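Local coordinates for ribosomal protein L11 methyltransferase (Lactobacillus delbrueckii subsp. bulgaricus ATCC BAA-365, PDB 3GRZ), which probably transfers methyl groups from S-adenosyl-L-methionine to lysine side chains of ribosomal protein L11, the present chain being the C-terminal part of the enzyme, at residues 8-13 with 23-28; 29-34 with 71-76; 126-131 with 154-159; 176-181 with 192-197. One frame throughout, in Å; residues are numbered along the deposited sequence.

Contact 1. Residues 8-13 with 23-28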
# COMPACT_ATOMS: atom_id res chain seq x y z
N LEU B 8 2.88 0.09 10.40
CA LEU B 8 3.15 0.39 9.00
C LEU B 8 1.87 0.28 8.17
O LEU B 8 1.57 1.16 7.36
CB LEU B 8 4.23 -0.53 8.43
CG LEU B 8 5.67 -0.29 8.89
CD1 LEU B 8 6.57 -1.32 8.28
CD2 LEU B 8 6.16 1.11 8.54
N SER B 9 1.13 -0.79 8.39
CA SER B 9 -0.11 -1.07 7.67
C SER B 9 -1.02 -1.95 8.52
O SER B 9 -0.67 -2.30 9.65
CB SER B 9 0.19 -1.73 6.32
OG SER B 9 0.62 -3.07 6.47
N ARG B 10 -2.17 -2.31 7.95
CA ARG B 10 -3.07 -3.31 8.49
C ARG B 10 -2.39 -4.65 8.79
O ARG B 10 -2.76 -5.35 9.75
CB ARG B 10 -4.25 -3.50 7.51
CG ARG B 10 -5.16 -4.72 7.74
CD ARG B 10 -5.90 -4.66 9.07
NE ARG B 10 -6.73 -5.83 9.36
CZ ARG B 10 -6.26 -7.01 9.77
NH1 ARG B 10 -4.96 -7.21 9.95
NH2 ARG B 10 -7.10 -8.01 10.00
N HIS B 11 -1.39 -4.99 7.99
CA HIS B 11 -0.77 -6.30 8.11
C HIS B 11 0.67 -6.28 8.60
O HIS B 11 1.30 -7.33 8.66
CB HIS B 11 -0.88 -7.05 6.78
CG HIS B 11 -2.29 -7.39 6.40
ND1 HIS B 11 -2.98 -6.70 5.43
CD2 HIS B 11 -3.14 -8.33 6.88
CE1 HIS B 11 -4.20 -7.21 5.32
NE2 HIS B 11 -4.32 -8.20 6.18
N LEU B 12 1.20 -5.11 8.95
CA LEU B 12 2.57 -5.01 9.44
C LEU B 12 2.78 -3.93 10.49
O LEU B 12 2.43 -2.76 10.28
CB LEU B 12 3.51 -4.73 8.28
CG LEU B 12 4.68 -5.69 8.19
CD1 LEU B 12 4.41 -6.70 7.07
CD2 LEU B 12 5.94 -4.90 7.95
N ALA B 13 3.35 -4.33 11.63
CA ALA B 13 3.86 -3.41 12.62
C ALA B 13 5.29 -3.79 13.01
O ALA B 13 5.69 -4.96 12.92
CB ALA B 13 2.92 -3.34 13.86
N PRO B 23 -1.11 -7.23 19.24
CA PRO B 23 -1.88 -6.39 18.33
C PRO B 23 -3.37 -6.69 18.43
O PRO B 23 -3.75 -7.85 18.65
CB PRO B 23 -1.34 -6.77 16.94
CG PRO B 23 -0.80 -8.14 17.10
CD PRO B 23 -0.33 -8.26 18.52
N VAL B 24 -4.20 -5.66 18.29
CA VAL B 24 -5.65 -5.81 18.28
C VAL B 24 -6.13 -6.71 17.11
O VAL B 24 -7.06 -7.50 17.28
CB VAL B 24 -6.40 -4.44 18.39
CG1 VAL B 24 -6.17 -3.55 17.15
CG2 VAL B 24 -7.89 -4.63 18.67
N PHE B 25 -5.46 -6.61 15.96
CA PHE B 25 -5.66 -7.56 14.86
C PHE B 25 -4.67 -8.70 15.00
O PHE B 25 -3.46 -8.51 14.88
CB PHE B 25 -5.46 -6.90 13.49
CG PHE B 25 -6.57 -5.94 13.09
CD1 PHE B 25 -7.91 -6.32 13.18
CD2 PHE B 25 -6.26 -4.68 12.60
CE1 PHE B 25 -8.92 -5.44 12.80
CE2 PHE B 25 -7.27 -3.79 12.21
CZ PHE B 25 -8.59 -4.17 12.31
N LYS B 26 -5.21 -9.90 15.24
CA LYS B 26 -4.40 -11.09 15.49
C LYS B 26 -3.50 -11.48 14.32
O LYS B 26 -2.42 -12.04 14.53
CB LYS B 26 -5.29 -12.26 15.93
CG LYS B 26 -5.38 -12.46 17.44
CD LYS B 26 -6.09 -11.31 18.15
CE LYS B 26 -5.47 -11.04 19.52
NZ LYS B 26 -5.76 -9.66 20.01
N ASP B 27 -3.93 -11.17 13.10
CA ASP B 27 -3.16 -11.47 11.89
C ASP B 27 -2.30 -10.30 11.37
O ASP B 27 -1.71 -10.39 10.28
CB ASP B 27 -4.08 -11.97 10.77
CG ASP B 27 -5.12 -10.94 10.36
OD1 ASP B 27 -5.65 -10.23 11.24
OD2 ASP B 27 -5.40 -10.85 9.14
N GLN B 28 -2.22 -9.21 12.14
CA GLN B 28 -1.23 -8.17 11.84
C GLN B 28 0.14 -8.70 12.23
O GLN B 28 0.39 -9.00 13.40
CB GLN B 28 -1.52 -6.86 12.59
CG GLN B 28 -0.55 -5.74 12.23
CD GLN B 28 -0.75 -4.50 13.05
OE1 GLN B 28 -1.00 -4.58 14.25
NE2 GLN B 28 -0.62 -3.34 12.41
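R10 lays its guanidinium flat on the ring of F25. The planes are 5° apart, and CZ stands 3.8 Å from the ring centroid of F25, over the face, which makes this a cation-pi stack. NE of R10 sits over the ring centre. The R10 chain starts with CG anti to the backbone N (chi1 167°) and bends at chi2 (63°), which brings CD back toward the loop 23-28. D27 meets the guanidinium at its edge. R10 NH2 donates to D27 OD1 at 2.9 Å, close to the guanidinium plane and on the syn lone pair, and this is a salt bridge. NH1 adds a weak bond to the same oxygen. The carboxylate stands almost perpendicular to the guanidinium. On the other face of the guanidinium lies the H11 ring, with NE2 offset toward the rim. Q28 reaches out as an extended chain. Its NE2 gives a hydrogen bond to S9 O, 2.9 Å long and nearly in line with the carbonyl. Its CG packs 3.3 Å from R10 O, a buried carbonyl with no polar partner in the model. The second subunit completes the site: its L81 O accepts from R10 NE, its E55 binds H11 ND1, and the two H11 rings stack. An alanine in place of R10 would probably leave D27 without its cationic mate and take the stacked partner from one face of the F25 ring. The chemistry is thus that of a charged, layered cluster, in which one guanidinium ties the loop before strand 29-33 to the subunit interface.

Contact 2. Residues 29-34 with 71-76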
# COMPACT_ATOMS: atom_id res chain seq x y z
N GLU B 29 1.01 -8.84 11.23
CA GLU B 29 2.36 -9.36 11.44
C GLU B 29 3.21 -8.40 12.29
O GLU B 29 3.27 -7.19 12.03
CB GLU B 29 3.03 -9.62 10.09
CG GLU B 29 4.24 -10.51 10.15
CD GLU B 29 3.90 -11.99 10.33
OE1 GLU B 29 4.48 -12.61 11.25
OE2 GLU B 29 3.08 -12.52 9.55
N ILE B 30 3.86 -8.95 13.31
CA ILE B 30 4.72 -8.15 14.17
C ILE B 30 6.17 -8.48 13.86
O ILE B 30 6.59 -9.64 13.95
CB ILE B 30 4.42 -8.38 15.68
CG1 ILE B 30 2.94 -8.08 16.00
CG2 ILE B 30 5.35 -7.55 16.56
CD1 ILE B 30 2.39 -6.72 15.52
N ILE B 31 6.93 -7.47 13.43
CA ILE B 31 8.33 -7.69 13.15
C ILE B 31 9.17 -7.10 14.28
O ILE B 31 9.16 -5.88 14.52
CB ILE B 31 8.74 -7.13 11.77
CG1 ILE B 31 8.00 -7.89 10.66
CG2 ILE B 31 10.26 -7.23 11.58
CD1 ILE B 31 8.32 -7.40 9.27
N ARG B 32 9.86 -7.99 14.99
CA ARG B 32 10.75 -7.59 16.07
C ARG B 32 12.14 -7.23 15.53
O ARG B 32 12.73 -7.96 14.73
CB ARG B 32 10.82 -8.67 17.14
CG ARG B 32 9.46 -8.93 17.77
CD ARG B 32 9.51 -9.87 18.96
NE ARG B 32 8.23 -9.83 19.67
CZ ARG B 32 7.95 -8.99 20.67
NH1 ARG B 32 6.75 -9.02 21.24
NH2 ARG B 32 8.86 -8.13 21.09
N LEU B 33 12.64 -6.07 15.96
CA LEU B 33 13.96 -5.60 15.58
C LEU B 33 14.73 -5.19 16.84
O LEU B 33 14.15 -4.67 17.78
CB LEU B 33 13.88 -4.40 14.63
CG LEU B 33 13.29 -4.49 13.22
CD1 LEU B 33 13.46 -3.17 12.51
CD2 LEU B 33 13.92 -5.61 12.39
N ASP B 34 16.04 -5.42 16.83
CA ASP B 34 16.91 -5.08 17.95
C ASP B 34 17.58 -3.73 17.67
O ASP B 34 18.41 -3.63 16.76
CB ASP B 34 17.94 -6.20 18.19
CG ASP B 34 18.84 -5.97 19.42
OD1 ASP B 34 18.86 -4.85 20.01
OD2 ASP B 34 19.55 -6.92 19.80
N SER B 71 19.14 -3.39 8.33
CA SER B 71 18.65 -4.15 9.47
C SER B 71 17.99 -5.48 9.06
O SER B 71 17.75 -6.35 9.90
CB SER B 71 17.61 -3.32 10.21
OG SER B 71 16.44 -3.22 9.42
N GLY B 72 17.68 -5.60 7.77
CA GLY B 72 16.98 -6.78 7.23
C GLY B 72 15.47 -6.66 7.22
O GLY B 72 14.79 -7.61 6.84
N ILE B 73 14.94 -5.51 7.63
CA ILE B 73 13.49 -5.32 7.79
C ILE B 73 12.67 -5.76 6.55
O ILE B 73 11.72 -6.54 6.67
CB ILE B 73 13.13 -3.85 8.25
CG1 ILE B 73 11.62 -3.62 8.37
CG2 ILE B 73 13.73 -2.77 7.33
CD1 ILE B 73 10.96 -4.42 9.45
N LEU B 74 13.07 -5.28 5.36
CA LEU B 74 12.33 -5.59 4.14
C LEU B 74 12.47 -7.05 3.72
O LEU B 74 11.50 -7.65 3.25
CB LEU B 74 12.71 -4.64 3.01
CG LEU B 74 12.53 -3.13 3.22
CD1 LEU B 74 12.97 -2.37 1.98
CD2 LEU B 74 11.09 -2.76 3.61
N ALA B 75 13.66 -7.64 3.91
CA ALA B 75 13.86 -9.07 3.64
C ALA B 75 12.95 -9.90 4.55
O ALA B 75 12.31 -10.84 4.09
CB ALA B 75 15.33 -9.47 3.84
N ILE B 76 12.88 -9.52 5.82
CA ILE B 76 12.02 -10.22 6.79
C ILE B 76 10.53 -10.09 6.44
O ILE B 76 9.79 -11.06 6.47
CB ILE B 76 12.30 -9.69 8.23
CG1 ILE B 76 13.69 -10.14 8.68
CG2 ILE B 76 11.22 -10.17 9.23
CD1 ILE B 76 14.27 -9.28 9.82
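I31 overlaps two isoleucines of helix 73-80 with its CG2 methyl. That methyl lies 3.6 Å from I73 CD1 and 3.9 Å from I76 CG2. I31 CD1 also touches both, at 4.0 Å from I73 CD1. I31 and I73 cross at about a right angle. The I73 chain has CG1 anti to the backbone N (chi1 178°), and its CD1 ends between the strand residues I31 and L33. L33 adds the second strand contact, with CD1 4.1 Å from I73 CD1. The close contacts are between methyl groups; S71 OG lies just beyond, near L33 CD1. An alanine in place of I31 would probably open a gap beside I73 CD1 and I76 CG2 and leave these methyls less firmly held. L12 packs on I31, and N102 of helix 93-105 touches L33 and I76. At the start of the helix, S71 OG accepts from I73 N at 3.3 Å, an ST turn, and G72 takes the N-cap position. I73 lies close to T47, a predicted S-adenosyl-L-methionine site. The glycine-rich turn leading into helix 73-80 is consistent with the cofactor-binding strand-turn-helix of Rossmann-like methyltransferases, here packed against the N-terminal sheet.

Contact 3. Residues 126-131 with 154-159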
# COMPACT_ATOMS: atom_id res chain seq x y z
N PHE B 126 15.75 -12.67 -10.26
CA PHE B 126 14.68 -12.58 -9.27
C PHE B 126 13.40 -12.05 -9.88
O PHE B 126 13.43 -11.34 -10.89
CB PHE B 126 15.14 -11.67 -8.10
CG PHE B 126 16.47 -12.08 -7.51
CD1 PHE B 126 16.53 -13.04 -6.50
CD2 PHE B 126 17.67 -11.53 -7.98
CE1 PHE B 126 17.76 -13.44 -5.96
CE2 PHE B 126 18.90 -11.92 -7.46
CZ PHE B 126 18.95 -12.87 -6.45
N ASP B 127 12.26 -12.39 -9.27
CA ASP B 127 10.96 -11.81 -9.65
C ASP B 127 10.78 -10.41 -9.10
O ASP B 127 10.01 -9.62 -9.63
CB ASP B 127 9.83 -12.66 -9.09
CG ASP B 127 9.81 -14.06 -9.65
OD1 ASP B 127 10.01 -14.22 -10.87
OD2 ASP B 127 9.58 -15.00 -8.88
N LEU B 128 11.45 -10.13 -7.98
CA LEU B 128 11.28 -8.88 -7.26
C LEU B 128 12.60 -8.40 -6.67
O LEU B 128 13.24 -9.09 -5.89
CB LEU B 128 10.19 -9.03 -6.18
CG LEU B 128 9.81 -7.77 -5.40
CD1 LEU B 128 8.99 -6.85 -6.28
CD2 LEU B 128 9.02 -8.16 -4.15
N ILE B 129 13.04 -7.21 -7.09
CA ILE B 129 14.23 -6.61 -6.52
C ILE B 129 13.79 -5.39 -5.72
O ILE B 129 13.07 -4.53 -6.24
CB ILE B 129 15.29 -6.26 -7.61
CG1 ILE B 129 15.75 -7.54 -8.32
CG2 ILE B 129 16.46 -5.49 -6.99
CD1 ILE B 129 16.75 -7.34 -9.45
N VAL B 130 14.17 -5.33 -4.44
CA VAL B 130 13.74 -4.26 -3.55
C VAL B 130 14.99 -3.54 -3.05
O VAL B 130 15.99 -4.19 -2.72
CB VAL B 130 12.93 -4.80 -2.32
CG1 VAL B 130 12.43 -3.67 -1.46
CG2 VAL B 130 11.75 -5.66 -2.77
N ALA B 131 14.94 -2.21 -3.01
CA ALA B 131 16.09 -1.41 -2.56
C ALA B 131 15.64 -0.11 -1.93
O ALA B 131 15.12 0.77 -2.62
CB ALA B 131 17.04 -1.14 -3.73
N GLN B 154 9.69 -7.39 -11.27
CA GLN B 154 9.31 -6.09 -10.76
C GLN B 154 10.38 -5.56 -9.81
O GLN B 154 11.20 -6.32 -9.30
CB GLN B 154 7.96 -6.18 -10.05
CG GLN B 154 6.84 -6.49 -11.00
CD GLN B 154 5.55 -6.76 -10.31
OE1 GLN B 154 5.29 -7.89 -9.87
NE2 GLN B 154 4.72 -5.75 -10.21
N VAL B 155 10.38 -4.25 -9.61
CA VAL B 155 11.41 -3.58 -8.82
C VAL B 155 10.69 -2.58 -7.90
O VAL B 155 9.76 -1.89 -8.33
CB VAL B 155 12.51 -2.90 -9.71
CG1 VAL B 155 13.50 -2.13 -8.89
CG2 VAL B 155 13.31 -3.94 -10.51
N ILE B 156 11.10 -2.54 -6.64
CA ILE B 156 10.62 -1.52 -5.71
C ILE B 156 11.80 -0.71 -5.17
O ILE B 156 12.71 -1.28 -4.55
CB ILE B 156 9.86 -2.14 -4.53
CG1 ILE B 156 8.69 -2.98 -5.05
CG2 ILE B 156 9.39 -1.04 -3.55
CD1 ILE B 156 8.26 -4.01 -4.08
N PHE B 157 11.78 0.60 -5.43
CA PHE B 157 12.77 1.52 -4.88
C PHE B 157 12.13 2.38 -3.83
O PHE B 157 10.98 2.81 -3.98
CB PHE B 157 13.32 2.49 -5.94
CG PHE B 157 14.31 1.87 -6.90
CD1 PHE B 157 14.83 0.58 -6.69
CD2 PHE B 157 14.76 2.60 -8.00
CE1 PHE B 157 15.76 0.03 -7.56
CE2 PHE B 157 15.69 2.06 -8.90
CZ PHE B 157 16.18 0.77 -8.69
N SER B 158 12.88 2.67 -2.78
CA SER B 158 12.50 3.69 -1.82
C SER B 158 13.78 4.40 -1.39
O SER B 158 14.88 4.00 -1.81
CB SER B 158 11.78 3.07 -0.64
OG SER B 158 11.16 4.10 0.12
N GLY B 159 13.63 5.46 -0.59
CA GLY B 159 14.77 6.24 -0.12
C GLY B 159 15.17 7.35 -1.09
O GLY B 159 16.25 7.93 -0.95
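Two neighbouring parallel strands of the Rossmann-like methyltransferase sheet meet here. After strand 126-132 the chain runs through helix 135-145 and the short strand 149-150, and strand 153-161 then lies parallel beside the first, a beta-alpha-beta crossover. The segment axes are 4.7 Å apart and only 7° from parallel. The backbone ladder has five bonds. Q154 N donates to D127 O, and I129 N to Q154 O. I156 N then donates to I129 O at 2.8 Å, A131 N to I156 O, and S158 N to A131 O. On one face lie L128, V130, Q154 and I156. L128 has CG anti to its backbone N (chi1 -176°), and its CD1 reaches across to I156 CD1 at 3.7 Å. The I156 CD1 methyl also meets V130 CG2 at 4.1 Å, these two side chains lying side by side and pointing the same way. The same L128 CD1 touches Q154 CB at 4.0 Å. Helix 44-57 covers this face, with I54 on I156 and A57 on L128. The other face carries I129, V155, A131 and F157. I129 CB lies 4.2 Å from V155 CG2. Helix 135-145 packs here through L138, L141 and I142, all of which touch F157. The polar ends of D127 and S158 are bound by N150 and T46 O, respectively. The C-terminal end of the pair approaches N132, a predicted S-adenosyl-L-methionine site that lies near the side chain of S158. Close to that end, A131 CB rests 4.1 Å from F157 CD1.

Contact 4. Residues 176-181 with 192-197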
# COMPACT_ATOMS: atom_id res chain seq x y z
N SER B 176 15.23 1.18 -20.08
CA SER B 176 13.95 0.58 -20.50
C SER B 176 13.10 0.06 -19.33
O SER B 176 12.60 -1.07 -19.35
CB SER B 176 14.16 -0.50 -21.58
OG SER B 176 14.90 0.02 -22.66
N PHE B 177 12.93 0.91 -18.31
CA PHE B 177 12.06 0.60 -17.19
C PHE B 177 10.97 1.66 -17.09
O PHE B 177 11.22 2.85 -17.33
CB PHE B 177 12.86 0.54 -15.88
CG PHE B 177 13.69 -0.70 -15.75
CD1 PHE B 177 13.11 -1.90 -15.38
CD2 PHE B 177 15.06 -0.67 -16.00
CE1 PHE B 177 13.87 -3.07 -15.27
CE2 PHE B 177 15.83 -1.83 -15.90
CZ PHE B 177 15.23 -3.02 -15.53
N GLN B 178 9.76 1.24 -16.76
CA GLN B 178 8.67 2.16 -16.51
C GLN B 178 8.29 2.18 -15.02
O GLN B 178 8.59 1.23 -14.28
CB GLN B 178 7.46 1.78 -17.36
CG GLN B 178 6.84 0.44 -17.02
CD GLN B 178 5.76 0.02 -17.99
OE1 GLN B 178 5.87 0.25 -19.20
NE2 GLN B 178 4.72 -0.62 -17.47
N ILE B 179 7.63 3.26 -14.61
CA ILE B 179 7.13 3.43 -13.25
C ILE B 179 5.63 3.16 -13.28
O ILE B 179 4.86 3.89 -13.92
CB ILE B 179 7.42 4.86 -12.71
CG1 ILE B 179 8.93 5.12 -12.67
CG2 ILE B 179 6.78 5.08 -11.34
CD1 ILE B 179 9.31 6.59 -12.36
N ASP B 180 5.22 2.10 -12.60
CA ASP B 180 3.84 1.70 -12.49
C ASP B 180 3.13 2.46 -11.37
O ASP B 180 1.91 2.65 -11.40
CB ASP B 180 3.75 0.20 -12.23
CG ASP B 180 4.47 -0.63 -13.27
OD1 ASP B 180 4.55 -0.21 -14.45
OD2 ASP B 180 4.96 -1.71 -12.91
N LEU B 181 3.90 2.85 -10.36
CA LEU B 181 3.36 3.52 -9.17
C LEU B 181 4.43 4.39 -8.53
O LEU B 181 5.55 3.95 -8.28
CB LEU B 181 2.81 2.51 -8.16
CG LEU B 181 2.36 3.04 -6.79
CD1 LEU B 181 1.05 3.87 -6.85
CD2 LEU B 181 2.21 1.89 -5.82
N ALA B 192 7.21 1.76 -7.70
CA ALA B 192 7.01 0.41 -8.22
C ALA B 192 7.34 0.45 -9.71
O ALA B 192 6.82 1.29 -10.45
CB ALA B 192 5.58 -0.06 -8.00
N ILE B 193 8.22 -0.46 -10.13
CA ILE B 193 8.90 -0.42 -11.41
C ILE B 193 8.77 -1.77 -12.13
O ILE B 193 8.83 -2.82 -11.50
CB ILE B 193 10.40 -0.05 -11.22
CG1 ILE B 193 10.55 1.39 -10.72
CG2 ILE B 193 11.23 -0.23 -12.51
CD1 ILE B 193 11.84 1.62 -9.91
N SER B 194 8.57 -1.74 -13.44
CA SER B 194 8.67 -2.95 -14.27
C SER B 194 9.34 -2.61 -15.60
O SER B 194 9.65 -1.44 -15.85
CB SER B 194 7.28 -3.58 -14.49
OG SER B 194 6.37 -2.65 -15.06
N ARG B 195 9.61 -3.62 -16.43
CA ARG B 195 10.16 -3.39 -17.77
C ARG B 195 9.16 -2.63 -18.64
O ARG B 195 7.95 -2.88 -18.56
CB ARG B 195 10.52 -4.71 -18.46
CG ARG B 195 11.59 -5.53 -17.76
CD ARG B 195 12.14 -6.59 -18.70
NE ARG B 195 12.80 -7.68 -17.99
CZ ARG B 195 14.11 -7.77 -17.81
NH1 ARG B 195 14.92 -6.82 -18.28
NH2 ARG B 195 14.63 -8.80 -17.16
N LYS B 196 9.67 -1.73 -19.48
CA LYS B 196 8.82 -0.96 -20.38
C LYS B 196 7.95 -1.87 -21.24
O LYS B 196 8.45 -2.78 -21.91
CB LYS B 196 9.62 0.01 -21.26
CG LYS B 196 9.55 1.44 -20.78
CD LYS B 196 9.41 2.40 -21.95
CE LYS B 196 8.90 3.76 -21.50
NZ LYS B 196 8.36 4.54 -22.64
N HIS B 197 6.64 -1.65 -21.16
CA HIS B 197 5.63 -2.45 -21.83
C HIS B 197 4.56 -1.53 -22.40
O HIS B 197 4.11 -0.60 -21.73
CB HIS B 197 4.99 -3.45 -20.85
CG HIS B 197 5.64 -4.80 -20.85
ND1 HIS B 197 4.99 -5.93 -21.30
CD2 HIS B 197 6.87 -5.21 -20.46
CE1 HIS B 197 5.79 -6.98 -21.18
NE2 HIS B 197 6.93 -6.57 -20.67
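This is an antiparallel hairpin contact at the edge of the seven-stranded sheet, where strand 177-185 is outermost and strand 188-195 next to it. Q178 and S194 form a hydrogen-bonded pair, with Q178 N to S194 O at 2.8 Å and S194 N to Q178 O at 3.1 Å. A side-chain network lies beside this ladder. S194 OG donates to D180 OD2 at 2.7 Å, on the syn lone pair. The other D180 oxygen, OD1, accepts from Q178 NE2 at 3.1 Å, so the carboxylate is held by both strands. With CG between the backbone N and the carbonyl carbon (chi1 65°), the extended Q178 chain passes S194, CG 3.7 Å from S194 OG. Its OE1 takes H197 N at 2.8 Å, with the donor above the amide plane; H197 is poorly ordered. K196 N binds S176 O near the end of the modelled chain. F177 CB meets I193 CG2 at 3.8 Å, the two crossing at about a right angle. In one of its two conformers, R195 lies alongside F177 and forms a salt bridge with D146. Beyond a bulge, A192 N donates to L181 O, L181 CB touches A192 CB at 3.8 Å, and R56 of helix 44-57 lies against both residues. Helix 165-174, which ends in a Schellman motif with S176 at C-prime, packs on F177, I179 and I193. D180 and L181 both face A192, whose carbonyl O takes D180 N and, weakly, L181 N: a classic beta bulge in the C-terminal hairpin of this Rossmann-like sheet.

Overall arrangement
Contacts 3 and 4 belong to the same seven-stranded sheet and meet directly, V155 O lying 2.8 Å from I193 N. Contact 3 is its buried middle, parallel and lined mostly with apolar side chains. Contact 4 is its antiparallel edge, partly buried and richer in polar side-chain bonds. Contacts 1 and 2 share the small N-terminal sheet, where strands 12-16 and 29-33 are neighbours. Contact 2 joins that sheet to helix 73-80 by methyl packing, and L74 of this helix reaches V130 of contact 3. Contact 1 is also largely buried but charged, and it faces the second subunit. Contact 4 touches that subunit too, through L181.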